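Local coordinates for monooxygenase (PDB 2I7G), which probably catalyses a flavin-dependent oxidation with molecular oxygen, as a TIM-barrel member of the luciferase-like monooxygenase family, at residues Asp149-Leu160 / Trp172-Ile180; Val110-Thr118 / Val185-Leu194. All blocks are in the same frame, centred on the assembly; numbering follows the deposited sequence.

The two contacts show how an excursion from a TIM barrel is held together (contact 1) and laid back on a barrel helix (contact 2). Along the chain the segments run 110-118, 149-160, 172-180 and 185-194, so contact 1 lies wholly within the span bracketed by contact 2. Helix 109-122 joins barrel strands 96-99 and 127-131; helix 150-166 and a small three-stranded antiparallel sheet then intervene before the next barrel strand, 196-200. Contact 1 fastens the hairpin of that sheet to helix 150-166, and contact 2 lays the returning chain on helix 109-122. Their centres are 18 Å apart, yet Ile-180 CD1 meets Val-110 CG2 at 3.7 Å, and both contacts reach the second subunit.

Contact 1 (Asp149-Leu160 / Trp172-Ile180)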
# COMPACT_ATOMS: atom_id res chain seq x y z
N ASP B 149 4.19 -10.32 -24.81
CA ASP B 149 4.80 -11.03 -23.71
C ASP B 149 3.83 -11.36 -22.57
O ASP B 149 4.25 -11.95 -21.59
CB ASP B 149 5.99 -10.25 -23.17
CG ASP B 149 7.17 -10.26 -24.14
OD1 ASP B 149 7.18 -11.04 -25.12
OD2 ASP B 149 8.10 -9.47 -23.90
N TYR B 150 2.56 -11.00 -22.73
CA TYR B 150 1.57 -11.19 -21.66
C TYR B 150 1.60 -12.64 -21.07
O TYR B 150 1.71 -12.83 -19.85
CB TYR B 150 0.14 -10.80 -22.12
CG TYR B 150 -0.81 -11.04 -20.96
CD1 TYR B 150 -0.97 -10.07 -19.99
CD2 TYR B 150 -1.39 -12.29 -20.75
CE1 TYR B 150 -1.75 -10.27 -18.88
CE2 TYR B 150 -2.18 -12.52 -19.62
CZ TYR B 150 -2.36 -11.49 -18.69
OH TYR B 150 -3.09 -11.65 -17.56
N ASP B 151 1.50 -13.64 -21.93
CA ASP B 151 1.33 -15.03 -21.47
C ASP B 151 2.52 -15.50 -20.61
O ASP B 151 2.32 -16.10 -19.55
CB ASP B 151 1.14 -15.98 -22.66
CG ASP B 151 -0.25 -15.88 -23.29
OD1 ASP B 151 -1.12 -15.16 -22.81
OD2 ASP B 151 -0.46 -16.56 -24.33
N VAL B 152 3.74 -15.24 -21.07
CA VAL B 152 4.95 -15.66 -20.32
C VAL B 152 5.08 -14.81 -19.06
O VAL B 152 5.44 -15.32 -18.00
CB VAL B 152 6.24 -15.62 -21.17
CG1 VAL B 152 7.43 -16.05 -20.32
CG2 VAL B 152 6.10 -16.56 -22.35
N LEU B 153 4.78 -13.51 -19.16
CA LEU B 153 4.82 -12.64 -17.96
C LEU B 153 3.85 -13.16 -16.89
O LEU B 153 4.19 -13.23 -15.71
CB LEU B 153 4.47 -11.19 -18.28
CG LEU B 153 5.53 -10.39 -19.03
CD1 LEU B 153 4.85 -9.18 -19.64
CD2 LEU B 153 6.67 -9.97 -18.08
N PHE B 154 2.65 -13.52 -17.31
CA PHE B 154 1.65 -13.97 -16.36
C PHE B 154 2.04 -15.31 -15.78
O PHE B 154 2.00 -15.49 -14.57
CB PHE B 154 0.26 -14.04 -16.97
CG PHE B 154 -0.82 -14.26 -15.96
CD1 PHE B 154 -1.22 -13.24 -15.07
CD2 PHE B 154 -1.43 -15.50 -15.86
CE1 PHE B 154 -2.26 -13.45 -14.13
CE2 PHE B 154 -2.48 -15.73 -14.92
CZ PHE B 154 -2.88 -14.71 -14.07
N ALA B 155 2.48 -16.23 -16.63
CA ALA B 155 2.86 -17.57 -16.19
C ALA B 155 4.00 -17.52 -15.17
O ALA B 155 3.92 -18.13 -14.10
CB ALA B 155 3.26 -18.42 -17.37
N GLU B 156 5.05 -16.78 -15.50
CA GLU B 156 6.25 -16.76 -14.64
C GLU B 156 5.92 -16.03 -13.34
O GLU B 156 6.30 -16.46 -12.26
CB GLU B 156 7.42 -16.07 -15.34
CG GLU B 156 8.03 -16.93 -16.44
CD GLU B 156 9.38 -16.43 -16.91
OE1 GLU B 156 9.91 -15.47 -16.30
OE2 GLU B 156 9.92 -17.00 -17.89
N LYS B 157 5.20 -14.92 -13.45
CA LYS B 157 4.96 -14.11 -12.24
C LYS B 157 3.97 -14.77 -11.29
O LYS B 157 4.10 -14.68 -10.06
CB LYS B 157 4.56 -12.68 -12.60
CG LYS B 157 5.75 -11.91 -13.14
CD LYS B 157 5.33 -10.51 -13.69
CE LYS B 157 6.56 -9.68 -13.99
NZ LYS B 157 6.21 -8.27 -14.34
N LEU B 158 3.01 -15.48 -11.87
CA LEU B 158 2.10 -16.28 -11.07
C LEU B 158 2.93 -17.38 -10.42
O LEU B 158 2.73 -17.63 -9.21
CB LEU B 158 0.96 -16.86 -11.93
CG LEU B 158 -0.02 -17.77 -11.19
CD1 LEU B 158 -0.65 -17.07 -9.97
CD2 LEU B 158 -1.13 -18.22 -12.12
N ASP B 159 3.82 -18.07 -11.20
CA ASP B 159 4.67 -19.12 -10.63
C ASP B 159 5.50 -18.55 -9.45
O ASP B 159 5.53 -19.12 -8.35
CB ASP B 159 5.61 -19.69 -11.69
CG ASP B 159 6.40 -20.87 -11.18
OD1 ASP B 159 5.78 -21.92 -10.91
OD2 ASP B 159 7.65 -20.76 -11.10
N LEU B 160 6.13 -17.38 -9.66
CA LEU B 160 6.82 -16.73 -8.50
C LEU B 160 5.90 -16.41 -7.29
O LEU B 160 6.20 -16.76 -6.14
CB LEU B 160 7.60 -15.53 -8.95
CG LEU B 160 8.31 -14.72 -7.86
CD1 LEU B 160 9.23 -15.63 -7.02
CD2 LEU B 160 9.07 -13.62 -8.61
N TRP B 172 14.26 -18.97 -7.08
CA TRP B 172 13.38 -18.93 -8.23
C TRP B 172 14.15 -18.27 -9.35
O TRP B 172 14.93 -17.36 -9.12
CB TRP B 172 12.08 -18.12 -7.93
CG TRP B 172 11.13 -18.08 -9.11
CD1 TRP B 172 10.07 -18.94 -9.35
CD2 TRP B 172 11.17 -17.17 -10.24
NE1 TRP B 172 9.45 -18.60 -10.52
CE2 TRP B 172 10.11 -17.53 -11.10
CE3 TRP B 172 12.00 -16.09 -10.59
CZ2 TRP B 172 9.84 -16.85 -12.31
CZ3 TRP B 172 11.74 -15.41 -11.79
CH2 TRP B 172 10.67 -15.80 -12.64
N SER B 173 13.97 -18.76 -10.57
CA SER B 173 14.51 -18.08 -11.75
C SER B 173 13.58 -18.27 -12.96
O SER B 173 12.76 -19.18 -12.98
CB SER B 173 15.95 -18.55 -12.06
OG SER B 173 15.94 -19.91 -12.42
N GLY B 174 13.67 -17.36 -13.92
CA GLY B 174 12.81 -17.40 -15.11
C GLY B 174 13.46 -16.59 -16.22
O GLY B 174 14.69 -16.40 -16.22
N THR B 175 12.64 -16.10 -17.14
CA THR B 175 13.14 -15.35 -18.28
C THR B 175 12.70 -13.88 -18.28
O THR B 175 13.30 -13.06 -18.98
CB THR B 175 12.72 -16.01 -19.63
OG1 THR B 175 11.32 -15.82 -19.84
CG2 THR B 175 13.02 -17.51 -19.65
N LYS B 176 11.64 -13.56 -17.54
CA LYS B 176 11.02 -12.23 -17.58
C LYS B 176 11.03 -11.53 -16.22
O LYS B 176 10.30 -10.55 -16.01
CB LYS B 176 9.55 -12.32 -18.07
CG LYS B 176 9.33 -12.87 -19.46
CD LYS B 176 10.13 -12.12 -20.52
CE LYS B 176 9.49 -12.24 -21.89
NZ LYS B 176 10.49 -11.92 -22.94
N HIS B 177 11.83 -12.05 -15.28
CA HIS B 177 11.93 -11.49 -13.93
C HIS B 177 13.30 -11.89 -13.38
O HIS B 177 13.77 -13.00 -13.64
CB HIS B 177 10.79 -12.01 -13.03
CG HIS B 177 10.74 -11.39 -11.66
ND1 HIS B 177 11.60 -11.74 -10.64
CD2 HIS B 177 9.93 -10.43 -11.14
CE1 HIS B 177 11.33 -11.03 -9.56
NE2 HIS B 177 10.32 -10.22 -9.83
N PRO B 178 13.97 -10.98 -12.64
CA PRO B 178 15.27 -11.37 -12.08
C PRO B 178 15.21 -12.60 -11.15
O PRO B 178 14.17 -12.87 -10.52
CB PRO B 178 15.72 -10.12 -11.30
CG PRO B 178 14.92 -9.00 -11.89
CD PRO B 178 13.61 -9.58 -12.32
N ALA B 179 16.33 -13.32 -11.08
CA ALA B 179 16.45 -14.50 -10.23
C ALA B 179 16.42 -14.10 -8.74
O ALA B 179 16.82 -13.00 -8.36
CB ALA B 179 17.74 -15.25 -10.55
N ILE B 180 15.93 -15.00 -7.91
CA ILE B 180 16.05 -14.83 -6.46
C ILE B 180 16.81 -16.03 -5.94
O ILE B 180 16.35 -17.16 -6.11
CB ILE B 180 14.67 -14.74 -5.77
CG1 ILE B 180 13.87 -13.57 -6.36
CG2 ILE B 180 14.83 -14.53 -4.26
CD1 ILE B 180 12.35 -13.65 -6.01
O HOH W 1 9.43 -8.45 -14.83
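The beta-hairpin loop between strands 169-172 and 180-181 is gripped by Glu-156 of helix 150-166, through Thr-175 and Lys-176. Glu-156 OE1 accepts the amide of Lys-176 N at 2.9 Å, met on the syn side, while Glu-156 OE2 takes the hydroxyl of Thr-175 OG1 at 2.7 Å. Thr-175 N is shared by the two oxygens, giving each a weak bond. Nearer the helix start, Lys-176 lays its CB against Leu-153 CD2 and its CG against Val-152 CG1, then reaches Asp-149 in a long salt bridge, NZ to OD2 3.6 Å.

Farther along, Leu-160 packs on two rings. With CG anti to the backbone N (chi1 177°), CB lies over the five-membered ring of Trp-172, CD1 touches Trp-172 CG at 3.7 Å and also Ile-180 CD1, and CD2 lies over the imidazole of His-177, 3.7 Å from its centroid. The indole is fixed in rotation by Trp-172 NE1, which donates to the anti side of Asp-159 OD2 at 2.9 Å, while Gly-174 N lies over the face opposite Leu-160. His-177 NE2 is held by Asp-108. One water bridges Lys-176 O and, weakly, Lys-157 NZ, whose stronger partner is Ser-105 O.

Two backbone amides and a hydroxyl on one carboxylate are consistent with an ionised Glu-156, and their bonds tie the loop to the helix.

Contact 2 (Val110-Thr118 / Val185-Leu194); sequences VRVFQQFST and VYPRPLQERL
A chi1 of -176° sets the ring of Phe-113 anti to its own amide nitrogen and brings the ring up to Arg-188, whose chain, bent at both chi2 and chi3, doubles back to meet it. The encounter is part of the packing of segment 185-194, which leads into barrel strand 196-200, on helix 109-122, the helix of the beta-alpha-beta crossover between the parallel strands 96-99 and 127-131 of the TIM barrel.

Phe-113 CE2 lies 3.4 Å from Arg-188 NH1, and Phe-113 CZ sits over a face of the guanidinium; the two planes are inclined by 38°, well short of a parallel stack. Val-185 CG1 comes up to the edge of the same ring, 3.9 Å from Phe-113 CD2, and also touches Gln-114 CG and Val-110 CG1. Pro-189 CD meets Phe-113 CZ at 3.7 Å. Leu-194, in the conformer given, brings CD2 to within 3.9 Å of Phe-113 CD1, obliquely; a second conformer makes this contact less certain. Leu-164 and Arg-165 of helix 150-166 add to the packing about Phe-113.

Polar links are sparse. Gln-114, extended beyond CG, directs NE2 to Tyr-186 O in a weak, bent hydrogen bond of 3.0 Å; that carbonyl also accepts from Ser-79 OG of the second subunit, so the site belongs partly to the dimer interface. The peptide bond from Tyr-186 to Pro-187 is cis. Pro-187 packs its CG against Thr-118 OG1, a hydroxyl already donated to Gln-114 O one helical turn back. Beyond it the backbones draw close, with Ser-117 CA and Pro-189 CA 4.5 Å apart.

The guanidinium is itself held on both amino groups: Arg-188 NH2 donates to Leu-164 O. Arg-188 NH1 donates to Val-185 O at 2.9 Å, nearly straight at 164° and with the oxygen lying in the guanidinium plane.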
# COMPACT_ATOMS: atom_id res chain seq x y z
N VAL B 110 7.11 -10.09 -5.94
CA VAL B 110 7.66 -9.87 -4.60
C VAL B 110 6.94 -8.69 -3.91
O VAL B 110 6.48 -8.82 -2.77
CB VAL B 110 9.20 -9.70 -4.59
CG1 VAL B 110 9.65 -9.46 -3.16
CG2 VAL B 110 9.88 -10.98 -5.19
N ARG B 111 6.84 -7.56 -4.60
CA ARG B 111 6.12 -6.41 -4.03
C ARG B 111 4.66 -6.71 -3.77
O ARG B 111 4.14 -6.32 -2.72
CB ARG B 111 6.21 -5.15 -4.93
CG ARG B 111 7.63 -4.73 -5.24
CD ARG B 111 8.31 -4.15 -3.98
NE ARG B 111 9.58 -3.52 -4.39
CZ ARG B 111 10.41 -2.90 -3.56
NH1 ARG B 111 10.12 -2.81 -2.27
NH2 ARG B 111 11.54 -2.37 -4.03
N VAL B 112 3.99 -7.36 -4.73
CA VAL B 112 2.58 -7.69 -4.58
C VAL B 112 2.43 -8.56 -3.32
O VAL B 112 1.58 -8.28 -2.47
CB VAL B 112 2.06 -8.39 -5.85
CG1 VAL B 112 0.65 -8.99 -5.56
CG2 VAL B 112 2.04 -7.33 -7.02
N PHE B 113 3.26 -9.58 -3.19
CA PHE B 113 3.16 -10.45 -2.03
C PHE B 113 3.37 -9.67 -0.73
O PHE B 113 2.64 -9.86 0.23
CB PHE B 113 4.16 -11.60 -2.11
CG PHE B 113 4.03 -12.58 -0.96
CD1 PHE B 113 2.96 -13.48 -0.89
CD2 PHE B 113 4.94 -12.56 0.07
CE1 PHE B 113 2.83 -14.38 0.20
CE2 PHE B 113 4.84 -13.48 1.13
CZ PHE B 113 3.78 -14.37 1.20
N GLN B 114 4.38 -8.79 -0.71
CA GLN B 114 4.67 -8.01 0.50
C GLN B 114 3.53 -7.06 0.85
O GLN B 114 3.14 -6.93 2.03
CB GLN B 114 5.98 -7.20 0.32
CG GLN B 114 7.22 -8.11 0.27
CD GLN B 114 8.48 -7.32 0.10
OE1 GLN B 114 8.55 -6.40 -0.71
NE2 GLN B 114 9.50 -7.71 0.85
N GLN B 115 2.97 -6.43 -0.16
CA GLN B 115 1.85 -5.51 0.06
C GLN B 115 0.61 -6.23 0.61
O GLN B 115 0.04 -5.83 1.64
CB GLN B 115 1.54 -4.73 -1.22
CG GLN B 115 2.65 -3.71 -1.63
CD GLN B 115 2.59 -3.43 -3.14
OE1 GLN B 115 1.60 -3.76 -3.81
NE2 GLN B 115 3.67 -2.88 -3.69
N PHE B 116 0.24 -7.34 -0.02
CA PHE B 116 -0.95 -8.07 0.44
C PHE B 116 -0.70 -8.83 1.76
O PHE B 116 -1.64 -9.00 2.54
CB PHE B 116 -1.50 -8.99 -0.65
CG PHE B 116 -2.26 -8.24 -1.70
CD1 PHE B 116 -3.65 -8.08 -1.59
CD2 PHE B 116 -1.59 -7.64 -2.77
CE1 PHE B 116 -4.36 -7.33 -2.60
CE2 PHE B 116 -2.28 -6.92 -3.79
CZ PHE B 116 -3.68 -6.76 -3.68
N SER B 117 0.55 -9.26 2.01
CA SER B 117 0.92 -9.84 3.32
C SER B 117 0.76 -8.77 4.41
O SER B 117 0.29 -9.05 5.51
CB SER B 117 2.34 -10.41 3.30
OG SER B 117 2.38 -11.61 2.54
N THR B 118 1.12 -7.52 4.08
CA THR B 118 0.95 -6.41 5.03
C THR B 118 -0.56 -6.17 5.31
O THR B 118 -0.97 -6.02 6.45
CB THR B 118 1.68 -5.17 4.52
OG1 THR B 118 3.09 -5.47 4.41
CG2 THR B 118 1.53 -4.02 5.53
N VAL B 185 11.38 -13.43 2.15
CA VAL B 185 10.48 -12.34 1.75
C VAL B 185 9.57 -12.02 2.93
O VAL B 185 8.85 -12.90 3.40
CB VAL B 185 9.65 -12.66 0.49
CG1 VAL B 185 8.69 -11.50 0.15
CG2 VAL B 185 10.63 -12.93 -0.69
N TYR B 186 9.62 -10.77 3.40
CA TYR B 186 8.98 -10.38 4.66
C TYR B 186 8.03 -9.18 4.43
O TYR B 186 8.24 -8.39 3.49
CB TYR B 186 10.08 -9.99 5.70
CG TYR B 186 11.01 -11.16 5.92
CD1 TYR B 186 10.57 -12.29 6.61
CD2 TYR B 186 12.26 -11.19 5.28
CE1 TYR B 186 11.41 -13.42 6.75
CE2 TYR B 186 13.11 -12.31 5.42
CZ TYR B 186 12.66 -13.41 6.13
OH TYR B 186 13.51 -14.49 6.22
N PRO B 187 7.01 -8.99 5.29
CA PRO B 187 6.67 -9.84 6.42
C PRO B 187 5.84 -11.05 5.97
O PRO B 187 5.17 -11.00 4.92
CB PRO B 187 5.80 -8.94 7.31
CG PRO B 187 5.05 -8.09 6.33
CD PRO B 187 6.08 -7.84 5.19
N ARG B 188 5.88 -12.11 6.77
CA ARG B 188 5.05 -13.28 6.48
C ARG B 188 3.59 -12.94 6.84
O ARG B 188 3.34 -12.21 7.80
CB ARG B 188 5.53 -14.51 7.28
CG ARG B 188 7.00 -14.88 7.04
CD ARG B 188 7.31 -14.90 5.55
NE ARG B 188 6.52 -15.91 4.83
CZ ARG B 188 6.55 -16.08 3.51
NH1 ARG B 188 7.26 -15.26 2.72
NH2 ARG B 188 5.83 -17.09 2.98
N PRO B 189 2.63 -13.41 6.03
CA PRO B 189 1.23 -13.11 6.37
C PRO B 189 0.75 -13.89 7.55
O PRO B 189 1.48 -14.76 8.08
CB PRO B 189 0.46 -13.53 5.12
CG PRO B 189 1.27 -14.56 4.48
CD PRO B 189 2.74 -14.19 4.79
N LEU B 190 -0.49 -13.61 7.96
CA LEU B 190 -1.12 -14.41 9.01
C LEU B 190 -1.74 -15.73 8.52
O LEU B 190 -1.57 -16.79 9.16
CB LEU B 190 -2.15 -13.54 9.74
CG LEU B 190 -2.66 -13.89 11.14
CD1 LEU B 190 -1.58 -14.21 12.18
CD2 LEU B 190 -3.44 -12.67 11.58
N GLN B 191 -2.45 -15.69 7.40
CA GLN B 191 -3.06 -16.89 6.83
C GLN B 191 -1.97 -17.89 6.44
O GLN B 191 -0.89 -17.49 5.99
CB GLN B 191 -3.91 -16.55 5.61
CG GLN B 191 -5.18 -15.77 5.94
CD GLN B 191 -5.95 -15.39 4.67
OE1 GLN B 191 -6.81 -16.14 4.22
NE2 GLN B 191 -5.61 -14.25 4.09
N GLU B 192 -2.25 -19.18 6.62
CA GLU B 192 -1.28 -20.22 6.23
C GLU B 192 -0.91 -20.14 4.73
O GLU B 192 0.27 -20.25 4.36
CB GLU B 192 -1.78 -21.62 6.59
CG GLU B 192 -0.78 -22.70 6.18
CD GLU B 192 -0.77 -23.92 7.10
OE1 GLU B 192 -1.83 -24.25 7.67
OE2 GLU B 192 0.32 -24.54 7.23
N ARG B 193 -1.92 -19.89 3.90
CA ARG B 193 -1.73 -19.76 2.47
C ARG B 193 -2.55 -18.55 2.02
O ARG B 193 -3.79 -18.61 2.02
CB ARG B 193 -2.24 -21.02 1.76
CG ARG B 193 -1.39 -21.48 0.57
CD ARG B 193 -0.08 -22.12 1.06
NE ARG B 193 0.46 -23.16 0.17
CZ ARG B 193 0.10 -24.45 0.19
NH1 ARG B 193 -0.82 -24.89 1.04
NH2 ARG B 193 0.67 -25.30 -0.66
N LEU B 194 -1.88 -17.47 1.67
CA LEU B 194 -2.57 -16.28 1.17
C LEU B 194 -3.41 -16.69 -0.05
O LEU B 194 -2.83 -17.15 -1.04
CB LEU B 194 -1.54 -15.21 0.78
CG LEU B 194 -1.94 -13.75 0.53
CD1 LEU B 194 -2.47 -13.07 1.79
CD2 LEU B 194 -0.77 -12.95 -0.03